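Local coordinates for protein walker-Type ATPase (Pyrococcus abyssi, PDB 2QEN) that binds ADP and magnesium through a P-loop of the Walker type and probably acts as an ATPase, though its cellular role is unknown, at residues A[29-34]-A[192-197]; A[73-78]-A[107-112]; A[83-88]-A[101-106]; A[116-121]-A[160-165]; A[150-155]-A[187-192]. The protein carries 1 engineered substitution. All coordinates share one frame; numbering follows the deposited sequence.

Contact 1: residues A[29-34]-A[192-197]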
# COMPACT_ATOMS: atom_id res chain seq x y z
N GLU A 29 -10.52 7.39 15.89
CA GLU A 29 -11.05 7.90 17.17
C GLU A 29 -9.98 8.53 18.05
O GLU A 29 -10.27 9.47 18.79
CB GLU A 29 -11.74 6.80 17.97
CG GLU A 29 -13.08 6.36 17.41
CD GLU A 29 -13.58 5.05 17.99
OE1 GLU A 29 -13.17 4.68 19.12
OE2 GLU A 29 -14.40 4.40 17.30
N ASN A 30 -8.76 8.01 17.98
CA ASN A 30 -7.71 8.41 18.93
C ASN A 30 -6.72 9.47 18.43
O ASN A 30 -6.14 10.19 19.24
CB ASN A 30 -6.96 7.16 19.43
CG ASN A 30 -7.83 6.28 20.33
OD1 ASN A 30 -8.80 6.74 20.93
ND2 ASN A 30 -7.47 5.01 20.42
N TYR A 31 -6.53 9.56 17.11
CA TYR A 31 -5.51 10.41 16.49
C TYR A 31 -6.06 11.09 15.25
O TYR A 31 -6.84 10.49 14.53
CB TYR A 31 -4.27 9.57 16.08
CG TYR A 31 -3.67 8.76 17.21
CD1 TYR A 31 -2.85 9.36 18.16
CD2 TYR A 31 -3.95 7.40 17.34
CE1 TYR A 31 -2.31 8.61 19.21
CE2 TYR A 31 -3.42 6.65 18.37
CZ TYR A 31 -2.60 7.25 19.30
OH TYR A 31 -2.07 6.51 20.33
N PRO A 32 -5.66 12.35 15.00
CA PRO A 32 -6.02 13.04 13.75
C PRO A 32 -5.38 12.40 12.50
O PRO A 32 -5.92 12.50 11.38
CB PRO A 32 -5.48 14.47 13.97
CG PRO A 32 -5.31 14.61 15.47
CD PRO A 32 -4.88 13.23 15.90
N LEU A 33 -4.25 11.73 12.71
CA LEU A 33 -3.45 11.15 11.64
C LEU A 33 -3.23 9.64 11.93
O LEU A 33 -2.82 9.27 13.03
CB LEU A 33 -2.09 11.85 11.59
CG LEU A 33 -1.31 12.13 10.30
CD1 LEU A 33 0.18 12.23 10.61
CD2 LEU A 33 -1.55 11.14 9.20
N THR A 34 -3.47 8.80 10.92
CA THR A 34 -3.35 7.34 11.04
C THR A 34 -2.50 6.82 9.89
O THR A 34 -2.65 7.28 8.76
CB THR A 34 -4.76 6.68 11.02
OG1 THR A 34 -5.47 7.05 12.20
CG2 THR A 34 -4.71 5.15 10.96
N GLY A 192 6.98 15.89 16.74
CA GLY A 192 6.26 15.69 18.00
C GLY A 192 4.81 15.25 17.87
O GLY A 192 4.15 14.99 18.88
N ARG A 193 4.31 15.17 16.65
CA ARG A 193 2.90 14.85 16.43
C ARG A 193 2.74 13.35 16.25
O ARG A 193 3.41 12.74 15.42
CB ARG A 193 2.33 15.65 15.25
CG ARG A 193 1.97 17.09 15.64
CD ARG A 193 1.84 17.98 14.43
NE ARG A 193 1.71 19.40 14.78
CZ ARG A 193 2.72 20.27 14.82
NH1 ARG A 193 3.96 19.89 14.55
NH2 ARG A 193 2.48 21.54 15.14
N ILE A 194 1.87 12.75 17.07
CA ILE A 194 1.71 11.30 17.12
C ILE A 194 0.60 10.81 16.18
O ILE A 194 -0.52 11.31 16.20
CB ILE A 194 1.50 10.79 18.58
CG1 ILE A 194 2.70 11.17 19.46
CG2 ILE A 194 1.31 9.29 18.61
CD1 ILE A 194 2.46 11.04 20.96
N ALA A 195 0.96 9.81 15.37
CA ALA A 195 0.04 9.16 14.44
C ALA A 195 -0.30 7.75 14.92
O ALA A 195 0.54 7.06 15.46
CB ALA A 195 0.64 9.11 13.02
N GLY A 196 -1.55 7.33 14.72
CA GLY A 196 -1.90 5.93 14.95
C GLY A 196 -1.28 5.06 13.87
O GLY A 196 -0.91 5.55 12.80
N GLU A 197 -1.14 3.77 14.16
CA GLU A 197 -0.57 2.83 13.20
C GLU A 197 -1.42 1.59 13.17
O GLU A 197 -1.61 0.92 14.20
CB GLU A 197 0.87 2.45 13.55
CG GLU A 197 1.88 3.57 13.28
CD GLU A 197 3.33 3.12 13.42
OE1 GLU A 197 3.60 1.91 13.63
OE2 GLU A 197 4.21 4.00 13.32

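Contact 2: residues A[73-78]-A[107-112]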
# COMPACT_ATOMS: atom_id res chain seq x y z
N THR A 73 2.81 18.19 -8.95
CA THR A 73 2.66 19.63 -8.70
C THR A 73 1.41 19.88 -7.87
O THR A 73 0.54 19.01 -7.77
CB THR A 73 2.54 20.44 -10.01
OG1 THR A 73 1.30 20.14 -10.66
CG2 THR A 73 3.71 20.15 -10.95
N ARG A 74 1.34 21.08 -7.28
CA ARG A 74 0.16 21.59 -6.57
C ARG A 74 -1.11 21.52 -7.43
O ARG A 74 -2.14 21.01 -6.99
CB ARG A 74 0.42 23.03 -6.11
CG ARG A 74 -0.67 23.65 -5.23
CD ARG A 74 -0.42 25.15 -4.95
NE ARG A 74 -0.19 25.93 -6.17
CZ ARG A 74 -1.14 26.50 -6.92
NH1 ARG A 74 -2.42 26.36 -6.60
NH2 ARG A 74 -0.82 27.19 -8.00
N GLU A 75 -1.03 22.03 -8.65
CA GLU A 75 -2.18 22.03 -9.55
C GLU A 75 -2.74 20.63 -9.83
O GLU A 75 -3.96 20.43 -9.83
CB GLU A 75 -1.83 22.74 -10.86
CG GLU A 75 -2.97 22.76 -11.86
CD GLU A 75 -2.72 23.67 -13.03
OE1 GLU A 75 -1.78 24.50 -12.95
OE2 GLU A 75 -3.46 23.57 -14.03
N GLU A 76 -1.85 19.66 -10.05
CA GLU A 76 -2.25 18.28 -10.32
C GLU A 76 -2.91 17.61 -9.12
O GLU A 76 -3.92 16.93 -9.26
CB GLU A 76 -1.03 17.47 -10.77
CG GLU A 76 -0.65 17.66 -12.24
CD GLU A 76 0.79 17.29 -12.55
OE1 GLU A 76 1.51 16.87 -11.62
OE2 GLU A 76 1.21 17.43 -13.72
N LEU A 77 -2.31 17.80 -7.94
CA LEU A 77 -2.85 17.28 -6.70
C LEU A 77 -4.23 17.87 -6.47
O LEU A 77 -5.18 17.14 -6.18
CB LEU A 77 -1.94 17.65 -5.52
CG LEU A 77 -1.82 16.73 -4.29
CD1 LEU A 77 -1.56 17.53 -3.03
CD2 LEU A 77 -3.00 15.79 -4.06
N ILE A 78 -4.36 19.18 -6.62
CA ILE A 78 -5.65 19.85 -6.40
C ILE A 78 -6.72 19.36 -7.40
O ILE A 78 -7.85 19.06 -7.01
CB ILE A 78 -5.51 21.39 -6.30
CG1 ILE A 78 -4.64 21.73 -5.08
CG2 ILE A 78 -6.89 22.05 -6.19
CD1 ILE A 78 -4.42 23.18 -4.83
N GLU A 107 -10.58 27.02 -10.54
CA GLU A 107 -9.46 26.42 -11.29
C GLU A 107 -8.32 26.08 -10.34
O GLU A 107 -7.96 26.90 -9.49
CB GLU A 107 -8.99 27.35 -12.43
CG GLU A 107 -8.90 28.83 -12.07
CD GLU A 107 -8.59 29.73 -13.27
OE1 GLU A 107 -7.75 29.33 -14.11
OE2 GLU A 107 -9.16 30.84 -13.35
N PRO A 108 -7.75 24.86 -10.47
CA PRO A 108 -6.66 24.38 -9.60
C PRO A 108 -5.48 25.34 -9.48
O PRO A 108 -4.86 25.42 -8.41
CB PRO A 108 -6.23 23.08 -10.26
CG PRO A 108 -7.41 22.63 -11.03
CD PRO A 108 -8.15 23.85 -11.46
N ARG A 109 -5.17 26.06 -10.57
CA ARG A 109 -4.13 27.09 -10.62
C ARG A 109 -4.23 28.14 -9.51
O ARG A 109 -3.22 28.66 -9.05
CB ARG A 109 -4.18 27.83 -11.96
CG ARG A 109 -3.42 27.17 -13.10
CD ARG A 109 -3.38 28.05 -14.34
NE ARG A 109 -2.56 27.46 -15.40
CZ ARG A 109 -2.43 27.95 -16.63
NH1 ARG A 109 -3.06 29.06 -16.99
NH2 ARG A 109 -1.65 27.33 -17.50
N LYS A 110 -5.46 28.44 -9.09
CA LYS A 110 -5.72 29.55 -8.18
C LYS A 110 -6.20 29.13 -6.77
O LYS A 110 -6.72 29.96 -6.01
CB LYS A 110 -6.69 30.54 -8.84
CG LYS A 110 -6.11 31.14 -10.13
CD LYS A 110 -7.01 32.21 -10.74
CE LYS A 110 -6.38 32.85 -11.98
NZ LYS A 110 -6.03 31.87 -13.06
N LEU A 111 -6.02 27.86 -6.42
CA LEU A 111 -6.40 27.34 -5.10
C LEU A 111 -5.17 26.95 -4.27
O LEU A 111 -4.18 26.46 -4.81
CB LEU A 111 -7.31 26.10 -5.24
CG LEU A 111 -8.81 26.26 -5.54
CD1 LEU A 111 -9.42 24.95 -6.02
CD2 LEU A 111 -9.57 26.81 -4.34
N SER A 112 -5.23 27.18 -2.96
CA SER A 112 -4.23 26.65 -2.04
C SER A 112 -4.72 25.34 -1.41
O SER A 112 -5.92 25.09 -1.30
CB SER A 112 -3.86 27.67 -0.96
OG SER A 112 -4.80 27.70 0.10
O HOH W 1 -6.03 25.07 -13.48

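Contact 3: residues A[83-88]-A[101-106]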
# COMPACT_ATOMS: atom_id res chain seq x y z
N SER A 83 -11.53 15.97 -8.70
CA SER A 83 -12.16 14.90 -9.48
C SER A 83 -12.56 13.69 -8.63
O SER A 83 -13.48 12.97 -8.97
CB SER A 83 -11.29 14.48 -10.67
OG SER A 83 -10.09 13.85 -10.23
N THR A 84 -11.87 13.48 -7.51
CA THR A 84 -12.16 12.34 -6.64
C THR A 84 -13.45 12.55 -5.83
O THR A 84 -14.17 11.59 -5.55
CB THR A 84 -10.97 11.99 -5.72
OG1 THR A 84 -9.81 11.74 -6.52
CG2 THR A 84 -11.26 10.73 -4.93
N ILE A 85 -13.72 13.79 -5.46
CA ILE A 85 -14.95 14.11 -4.73
C ILE A 85 -16.11 14.44 -5.66
O ILE A 85 -17.22 14.69 -5.20
CB ILE A 85 -14.73 15.23 -3.66
CG1 ILE A 85 -15.78 15.13 -2.54
CG2 ILE A 85 -14.67 16.61 -4.29
CD1 ILE A 85 -15.37 15.87 -1.26
N SER A 86 -15.86 14.43 -6.97
CA SER A 86 -16.90 14.70 -7.98
C SER A 86 -17.44 13.41 -8.62
O SER A 86 -16.74 12.40 -8.62
CB SER A 86 -16.37 15.67 -9.03
OG SER A 86 -16.06 16.94 -8.44
N PRO A 87 -18.70 13.42 -9.12
CA PRO A 87 -19.72 14.47 -8.97
C PRO A 87 -20.13 14.60 -7.51
O PRO A 87 -20.50 13.61 -6.88
CB PRO A 87 -20.90 13.96 -9.82
CG PRO A 87 -20.67 12.50 -9.97
CD PRO A 87 -19.18 12.30 -9.95
N PHE A 88 -20.05 15.82 -6.98
CA PHE A 88 -20.33 16.05 -5.57
C PHE A 88 -21.80 15.84 -5.20
O PHE A 88 -22.11 15.50 -4.06
CB PHE A 88 -19.82 17.43 -5.13
CG PHE A 88 -19.88 17.64 -3.64
CD1 PHE A 88 -19.37 16.68 -2.76
CD2 PHE A 88 -20.46 18.79 -3.11
CE1 PHE A 88 -19.43 16.86 -1.39
CE2 PHE A 88 -20.52 18.98 -1.74
CZ PHE A 88 -20.01 18.01 -0.87
N LEU A 101 -19.39 22.79 -1.81
CA LEU A 101 -17.97 23.05 -1.78
C LEU A 101 -17.59 24.10 -2.82
O LEU A 101 -17.76 23.87 -4.03
CB LEU A 101 -17.16 21.76 -2.00
CG LEU A 101 -17.08 20.74 -0.85
CD1 LEU A 101 -16.44 19.45 -1.35
CD2 LEU A 101 -16.29 21.31 0.33
N LYS A 102 -17.08 25.23 -2.34
CA LYS A 102 -16.63 26.33 -3.20
C LYS A 102 -15.48 25.92 -4.14
O LYS A 102 -15.48 26.29 -5.31
CB LYS A 102 -16.23 27.55 -2.35
CG LYS A 102 -15.70 28.74 -3.16
CD LYS A 102 -15.99 30.08 -2.49
CE LYS A 102 -15.58 31.23 -3.41
NZ LYS A 102 -16.26 32.53 -3.08
N PHE A 103 -14.52 25.15 -3.62
CA PHE A 103 -13.29 24.89 -4.37
C PHE A 103 -13.50 24.11 -5.67
O PHE A 103 -12.63 24.10 -6.54
CB PHE A 103 -12.17 24.31 -3.47
CG PHE A 103 -12.25 22.82 -3.26
CD1 PHE A 103 -11.64 21.94 -4.15
CD2 PHE A 103 -12.92 22.30 -2.16
CE1 PHE A 103 -11.70 20.55 -3.96
CE2 PHE A 103 -12.99 20.91 -1.95
CZ PHE A 103 -12.38 20.04 -2.86
N LEU A 104 -14.67 23.51 -5.82
CA LEU A 104 -15.00 22.73 -7.01
C LEU A 104 -15.30 23.59 -8.23
O LEU A 104 -15.13 23.13 -9.36
CB LEU A 104 -16.18 21.78 -6.75
CG LEU A 104 -15.98 20.67 -5.73
CD1 LEU A 104 -17.23 19.80 -5.72
CD2 LEU A 104 -14.75 19.84 -6.04
N THR A 105 -15.73 24.83 -8.00
CA THR A 105 -15.98 25.80 -9.07
C THR A 105 -14.68 26.43 -9.55
O THR A 105 -14.63 27.00 -10.66
CB THR A 105 -16.90 26.96 -8.60
OG1 THR A 105 -17.96 26.45 -7.78
CG2 THR A 105 -17.51 27.68 -9.79
N LEU A 106 -13.62 26.33 -8.71
CA LEU A 106 -12.38 27.10 -8.92
C LEU A 106 -11.33 26.31 -9.69
O LEU A 106 -11.19 25.10 -9.50
CB LEU A 106 -11.80 27.62 -7.56
CG LEU A 106 -12.78 28.54 -6.73
CD1 LEU A 106 -12.04 29.33 -5.57
CD2 LEU A 106 -13.50 29.57 -7.66

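Contact 4: residues A[116-121]-A[160-165]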
# COMPACT_ATOMS: atom_id res chain seq x y z
N VAL A 116 -8.61 24.33 0.42
CA VAL A 116 -9.32 23.09 0.11
C VAL A 116 -9.59 22.27 1.37
O VAL A 116 -10.71 21.78 1.58
CB VAL A 116 -8.51 22.22 -0.91
CG1 VAL A 116 -9.09 20.78 -1.02
CG2 VAL A 116 -8.43 22.93 -2.28
N PHE A 117 -8.57 22.13 2.22
CA PHE A 117 -8.70 21.34 3.43
C PHE A 117 -9.64 21.94 4.47
O PHE A 117 -10.35 21.21 5.15
CB PHE A 117 -7.32 20.98 4.01
CG PHE A 117 -6.71 19.74 3.37
CD1 PHE A 117 -6.65 19.61 1.97
CD2 PHE A 117 -6.23 18.70 4.15
CE1 PHE A 117 -6.10 18.45 1.37
CE2 PHE A 117 -5.68 17.53 3.56
CZ PHE A 117 -5.62 17.42 2.17
N ARG A 118 -9.67 23.27 4.56
CA ARG A 118 -10.61 23.99 5.42
C ARG A 118 -12.07 23.75 5.02
O ARG A 118 -12.91 23.48 5.88
CB ARG A 118 -10.32 25.51 5.43
CG ARG A 118 -9.06 25.89 6.22
CD ARG A 118 -8.97 27.41 6.40
NE ARG A 118 -8.55 28.07 5.17
CZ ARG A 118 -7.34 28.58 4.95
NH1 ARG A 118 -6.42 28.53 5.92
NH2 ARG A 118 -7.05 29.14 3.79
N GLU A 119 -12.37 23.85 3.72
CA GLU A 119 -13.70 23.49 3.21
C GLU A 119 -14.11 22.03 3.51
O GLU A 119 -15.27 21.77 3.84
CB GLU A 119 -13.80 23.78 1.71
CG GLU A 119 -13.84 25.27 1.37
CD GLU A 119 -13.90 25.53 -0.14
OE1 GLU A 119 -14.67 24.84 -0.85
OE2 GLU A 119 -13.18 26.45 -0.61
N LEU A 120 -13.17 21.10 3.41
CA LEU A 120 -13.43 19.68 3.72
C LEU A 120 -13.68 19.45 5.20
O LEU A 120 -14.49 18.59 5.56
CB LEU A 120 -12.28 18.79 3.24
CG LEU A 120 -12.09 18.65 1.73
CD1 LEU A 120 -10.88 17.76 1.45
CD2 LEU A 120 -13.35 18.12 1.06
N ASN A 121 -12.99 20.20 6.06
CA ASN A 121 -13.24 20.22 7.50
C ASN A 121 -14.62 20.80 7.85
O ASN A 121 -15.29 20.30 8.76
CB ASN A 121 -12.13 20.98 8.23
CG ASN A 121 -12.28 20.92 9.75
OD1 ASN A 121 -12.03 19.88 10.36
ND2 ASN A 121 -12.69 22.02 10.36
N ASP A 160 -3.47 19.97 14.03
CA ASP A 160 -3.68 20.92 15.12
C ASP A 160 -5.03 21.63 15.07
O ASP A 160 -5.61 21.93 16.12
CB ASP A 160 -2.58 21.98 15.12
CG ASP A 160 -1.20 21.42 15.39
OD1 ASP A 160 -1.05 20.36 16.03
OD2 ASP A 160 -0.23 22.08 14.97
N SER A 161 -5.52 21.91 13.86
CA SER A 161 -6.58 22.92 13.69
C SER A 161 -7.84 22.48 12.97
O SER A 161 -8.81 23.24 12.91
CB SER A 161 -6.01 24.12 12.94
OG SER A 161 -4.85 24.58 13.58
N LEU A 162 -7.84 21.28 12.39
CA LEU A 162 -9.02 20.78 11.67
C LEU A 162 -9.59 19.51 12.34
O LEU A 162 -9.38 18.40 11.86
CB LEU A 162 -8.70 20.60 10.17
CG LEU A 162 -8.15 21.85 9.42
CD1 LEU A 162 -7.70 21.51 7.99
CD2 LEU A 162 -9.13 23.05 9.41
N PRO A 163 -10.29 19.68 13.49
CA PRO A 163 -10.75 18.53 14.30
C PRO A 163 -11.82 17.65 13.64
O PRO A 163 -12.02 16.51 14.07
CB PRO A 163 -11.33 19.19 15.56
CG PRO A 163 -11.65 20.59 15.16
CD PRO A 163 -10.64 20.97 14.13
N ASN A 164 -12.50 18.14 12.62
CA ASN A 164 -13.47 17.30 11.92
C ASN A 164 -12.91 16.68 10.66
O ASN A 164 -13.64 16.25 9.77
CB ASN A 164 -14.73 18.10 11.64
CG ASN A 164 -15.38 18.56 12.91
OD1 ASN A 164 -15.03 19.61 13.45
ND2 ASN A 164 -16.32 17.78 13.41
N LEU A 165 -11.58 16.63 10.59
CA LEU A 165 -10.91 16.10 9.44
C LEU A 165 -9.90 15.04 9.89
O LEU A 165 -9.10 15.28 10.80
CB LEU A 165 -10.23 17.24 8.68
CG LEU A 165 -9.82 16.99 7.23
CD1 LEU A 165 -11.06 16.86 6.35
CD2 LEU A 165 -8.92 18.14 6.75
O HOH W 2 -13.83 22.06 13.06

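Contact 5: residues A[150-155]-A[187-192]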
# COMPACT_ATOMS: atom_id res chain seq x y z
N GLU A 150 5.69 20.95 1.92
CA GLU A 150 4.41 21.64 1.90
C GLU A 150 3.28 20.69 2.32
O GLU A 150 2.32 21.13 2.95
CB GLU A 150 4.10 22.20 0.51
CG GLU A 150 5.10 23.22 -0.02
CD GLU A 150 6.19 22.60 -0.89
OE1 GLU A 150 6.43 21.37 -0.82
OE2 GLU A 150 6.80 23.35 -1.66
N LEU A 151 3.40 19.40 1.99
CA LEU A 151 2.40 18.41 2.43
C LEU A 151 2.52 18.10 3.92
O LEU A 151 1.51 18.00 4.61
CB LEU A 151 2.41 17.13 1.59
CG LEU A 151 1.55 17.25 0.33
CD1 LEU A 151 1.98 16.25 -0.69
CD2 LEU A 151 0.05 17.11 0.63
N LEU A 152 3.74 17.99 4.42
CA LEU A 152 3.98 17.84 5.86
C LEU A 152 3.42 19.02 6.66
O LEU A 152 2.80 18.82 7.69
CB LEU A 152 5.47 17.66 6.14
CG LEU A 152 6.19 16.51 5.43
CD1 LEU A 152 7.67 16.54 5.74
CD2 LEU A 152 5.56 15.13 5.77
N ALA A 153 3.64 20.24 6.16
CA ALA A 153 3.08 21.45 6.76
C ALA A 153 1.55 21.43 6.74
O ALA A 153 0.91 21.74 7.74
CB ALA A 153 3.64 22.70 6.07
N LEU A 154 0.97 21.06 5.60
CA LEU A 154 -0.48 20.90 5.49
C LEU A 154 -1.01 19.90 6.50
O LEU A 154 -2.02 20.16 7.14
CB LEU A 154 -0.87 20.47 4.06
CG LEU A 154 -2.34 20.15 3.76
CD1 LEU A 154 -3.27 21.38 3.86
CD2 LEU A 154 -2.45 19.52 2.40
N PHE A 155 -0.34 18.75 6.63
CA PHE A 155 -0.72 17.71 7.60
C PHE A 155 -0.64 18.19 9.07
O PHE A 155 -1.47 17.81 9.90
CB PHE A 155 0.12 16.43 7.44
CG PHE A 155 -0.03 15.74 6.10
CD1 PHE A 155 -1.18 15.86 5.34
CD2 PHE A 155 1.01 14.93 5.62
CE1 PHE A 155 -1.30 15.21 4.11
CE2 PHE A 155 0.90 14.26 4.40
CZ PHE A 155 -0.24 14.39 3.64
N GLU A 187 13.11 19.69 12.25
CA GLU A 187 12.90 20.45 11.02
C GLU A 187 11.56 20.11 10.35
O GLU A 187 10.99 20.94 9.64
CB GLU A 187 14.07 20.24 10.07
CG GLU A 187 15.42 20.75 10.62
CD GLU A 187 15.45 22.26 10.75
OE1 GLU A 187 14.90 22.93 9.85
OE2 GLU A 187 16.03 22.78 11.74
N SER A 188 11.08 18.89 10.59
CA SER A 188 9.79 18.41 10.09
C SER A 188 8.62 19.17 10.73
O SER A 188 8.53 19.26 11.96
CB SER A 188 9.62 16.92 10.37
OG SER A 188 8.30 16.47 10.05
N PRO A 189 7.72 19.72 9.88
CA PRO A 189 6.51 20.36 10.39
C PRO A 189 5.66 19.44 11.27
O PRO A 189 4.93 19.93 12.13
CB PRO A 189 5.76 20.74 9.11
CG PRO A 189 6.85 20.91 8.09
CD PRO A 189 7.80 19.79 8.41
N LEU A 190 5.79 18.12 11.08
CA LEU A 190 5.05 17.15 11.89
C LEU A 190 5.74 16.76 13.19
O LEU A 190 5.28 15.85 13.89
CB LEU A 190 4.75 15.90 11.07
CG LEU A 190 3.62 15.96 10.04
CD1 LEU A 190 3.50 14.62 9.33
CD2 LEU A 190 2.31 16.32 10.70
N TYR A 191 6.84 17.43 13.53
CA TYR A 191 7.63 17.04 14.70
C TYR A 191 6.79 16.97 15.98
O TYR A 191 6.00 17.87 16.26
CB TYR A 191 8.82 17.99 14.91
CG TYR A 191 9.56 17.73 16.20
CD1 TYR A 191 10.45 16.65 16.32
CD2 TYR A 191 9.37 18.56 17.31
CE1 TYR A 191 11.12 16.40 17.50
CE2 TYR A 191 10.06 18.32 18.51
CZ TYR A 191 10.92 17.25 18.59
OH TYR A 191 11.60 17.02 19.77
N GLY A 192 6.98 15.89 16.74
CA GLY A 192 6.26 15.69 18.00
C GLY A 192 4.81 15.25 17.87
O GLY A 192 4.15 14.99 18.88

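Contact 1: residues A[29-34]-A[192-197]
Parallel pairing at one edge of the P-loop ATPase sheet joins strand 33-37, whose far end leads into the nucleotide-binding loop, to the outermost strand 196-199. Gly196 N donates to Leu33 O at 2.9 Å, in the plane of the carbonyl, and Thr34 faces Gly196 as a parallel bridge pair. On the face of the sheet that carries Thr34, the ring of Tyr31 lies over the backbone, with Ala195 C and Gly196 N over one ring face. Glycine suits position 196 because a CB there would collide with Tyr31 CD2, which comes within 3.5 Å of Gly196 CA. Farther along the ring, Tyr31 CE1 meets Ile194 CG2 at 3.7 Å. An alanine at Tyr31 would remove the ring and would probably leave the Ala195-Gly196 peptide and the Ile194 branch less well covered. Beside this bridge, Leu33 and the small Ala195 pack, Leu33 CD1 lying 4.0 Å from Ala195 CB.

Contact 2: residues A[73-78]-A[107-112]
Arg74, in the first turn of helix 74-84, runs across to the turn 107-112 and sets its guanidinium against backbone carbonyls. CG is anti to the backbone N, and a bend at chi3 (52°) brings the guanidinium to the carbonyls of 108-111. The best bond, Arg74 NH2 to Arg109 O at 3.0 Å, is nearly straight (160°) and lies close to the guanidinium plane, though the donor stands above the carbonyl plane. NH1 makes weak, bent bonds to Leu111 O and Pro108 O. Glu75 and Arg109 lie side by side and point the same way, but their carboxylate and guanidinium planes are perpendicular. Their ion pair is long, with Glu75 OE1 3.9 Å from Arg109 NE, and a water joins Glu75 OE2 to Arg109 N. The compact Pro108 fits close to the helix, its CB 3.6 Å from Glu75 CG. Deeper in, Ile78 crosses Leu111 obliquely, CG2 meeting Leu111 CD1 at 3.9 Å, while Leu113 of helix 113-127 also touches Ile78. Thr73 and Glu76 form a capping box that secures the helix start. Arginine suits position 74 because its several N-H groups can serve a cluster of carbonyls; one sound bond and several weak ones to the main chain thus add to the apolar packing of Ile78 on Pro108 and Leu111, and the Glu75-Arg109 charge pair is likely to contribute only modestly.

Contact 3: residues A[83-88]-A[101-106]
Phe88 presents one face of its ring to Leu101, whose CD1 sits 4.0 Å from the ring centroid and only 14° off the normal, a CH-pi contact. With CG anti to the backbone N (chi1 -170°), the ring reaches toward segment 101-106, and the two side chains cross at about a right angle. The same Leu101 CD1 also meets Ile85 CD1 at 3.7 Å, so one methyl bridges an aromatic face and an aliphatic tip. Leu104 straddles the other part of the contact with its two branches: CD1 touches Phe88 CB at 3.6 Å, and CD2 touches Ile85 CG2 at 3.7 Å. Branched residues suit positions 85 and 104, since each sends separate methyls to two neighbours, whereas Leu101 uses one methyl for both of its own. Ile85 holds CG1 anti to the backbone N (chi1 -155°), which turns CD1 to Leu101 and CG2 to Leu104. Ser86 brings its OG near Leu104 CD2, yet that hydroxyl is bonded to Gln82 O in the preceding helix. The cluster joins the end of helix 74-84 and the residues just after it to the irregular turn before helix 113-127. Ile85 further packs on Leu120 of helix 113-127 and on Ile58 of the edge strand 57-61, while Phe103 reaches Val116.

Contact 4: residues A[116-121]-A[160-165]
Asn121 OD1 points into the type I turn Leu162-Leu165 and accepts a weak, bent bond from Asn164 N at 2.9 Å. Leu165 N is also near, at 3.3 Å from Asn121 OD1, but is badly angled; it bonds to Leu162 O instead and closes the turn. From the other branch of the amide, Asn121 ND2 donates to a water that in turn donates to Asn164 OD1. Asparagine suits this buried place because one flat group offers both an acceptor and a donor to the turn. The first torsion sets CG anti to the backbone N (chi1 -175°), carrying the amide off the helix and against Leu162, whose CB lies 3.6 Å from Asn121 CG. Around this polar centre the packing is apolar: Leu162 CD1 meets Phe117 CB at 4.0 Å, and Leu165 divides its methyls between Leu120 CB (CD1, 3.9 Å) and Phe117 CD2 (CD2, 3.8 Å). Asn164 ND2 bonds to Gly128 O and the backbone of Asn164 pairs with Phe130, which would hold the turn in place. Thus helix 113-127 is fastened to the link between helix 149-161 and strand 165-171, while Phe117 and Leu120 pack on the neighbouring strand 130-135 and Phe117 also reaches Leu154 of helix 149-161.

Contact 5: residues A[150-155]-A[187-192]
An ST turn inside a type I beta turn, Ser188 to Tyr191, brings a proline and a leucine against helix 149-161 of the P-loop ATPase fold. Two polar bonds are internal to the turn: Leu190 N donates to Ser188 OG at 3.2 Å, and Tyr191 N to Ser188 O closes the beta turn. Serine suits its place since its hydroxyl also bonds to Leu181 O, linking the turn to the end of helix 174-181. Between the segments the contact is apolar. Pro189 rests on the helix through CB, CG and CD, with CB 3.6 Å from Ala153 CA and CD 3.9 Å from Leu152 CB; the short side chain of Ala153, whose CB is 4.2 Å from Pro189 CB, adds little bulk here. Leu190 crosses Leu152 at about a right angle, its CD1 4.1 Å from Leu152 CD2. An alanine at Leu190 would lack both branches and would probably loosen the packing on Leu152 and Phe155. Phe155 itself is set edge-to-face with Phe134 on the sheet side and touches Ile167 and Leu169 of strand 165-171. Leu190 reaches it from the turn: CD1 lies near the plane of the ring, at its edge, while CD2 rests 3.9 Å from Phe155 CB.

In the fold
From the N terminus, residues 29-34 open the longest loop, closed only at 192-197, where the edge strand joins the sheet; contact 1 thereby encloses the other four. Contact 2, with contact 3 closing a shorter loop inside its span, ties helix 74-84 and the residues after it to the segment leading into helix 113-127; Leu111 packs on Phe103 and Leu106 between them. Contacts 4 and 5 cross, their segments alternating through helix 149-161, and tie helices 113-127 and 149-161 to the loops before strands 165-171 and 196-199. Glu119 carries contact 4 back to contact 3 by a probable hydrogen bond to Phe103 N. The Arg193-Asp160 salt bridge joins contacts 1 and 4; contacts 1 and 5 share Gly192.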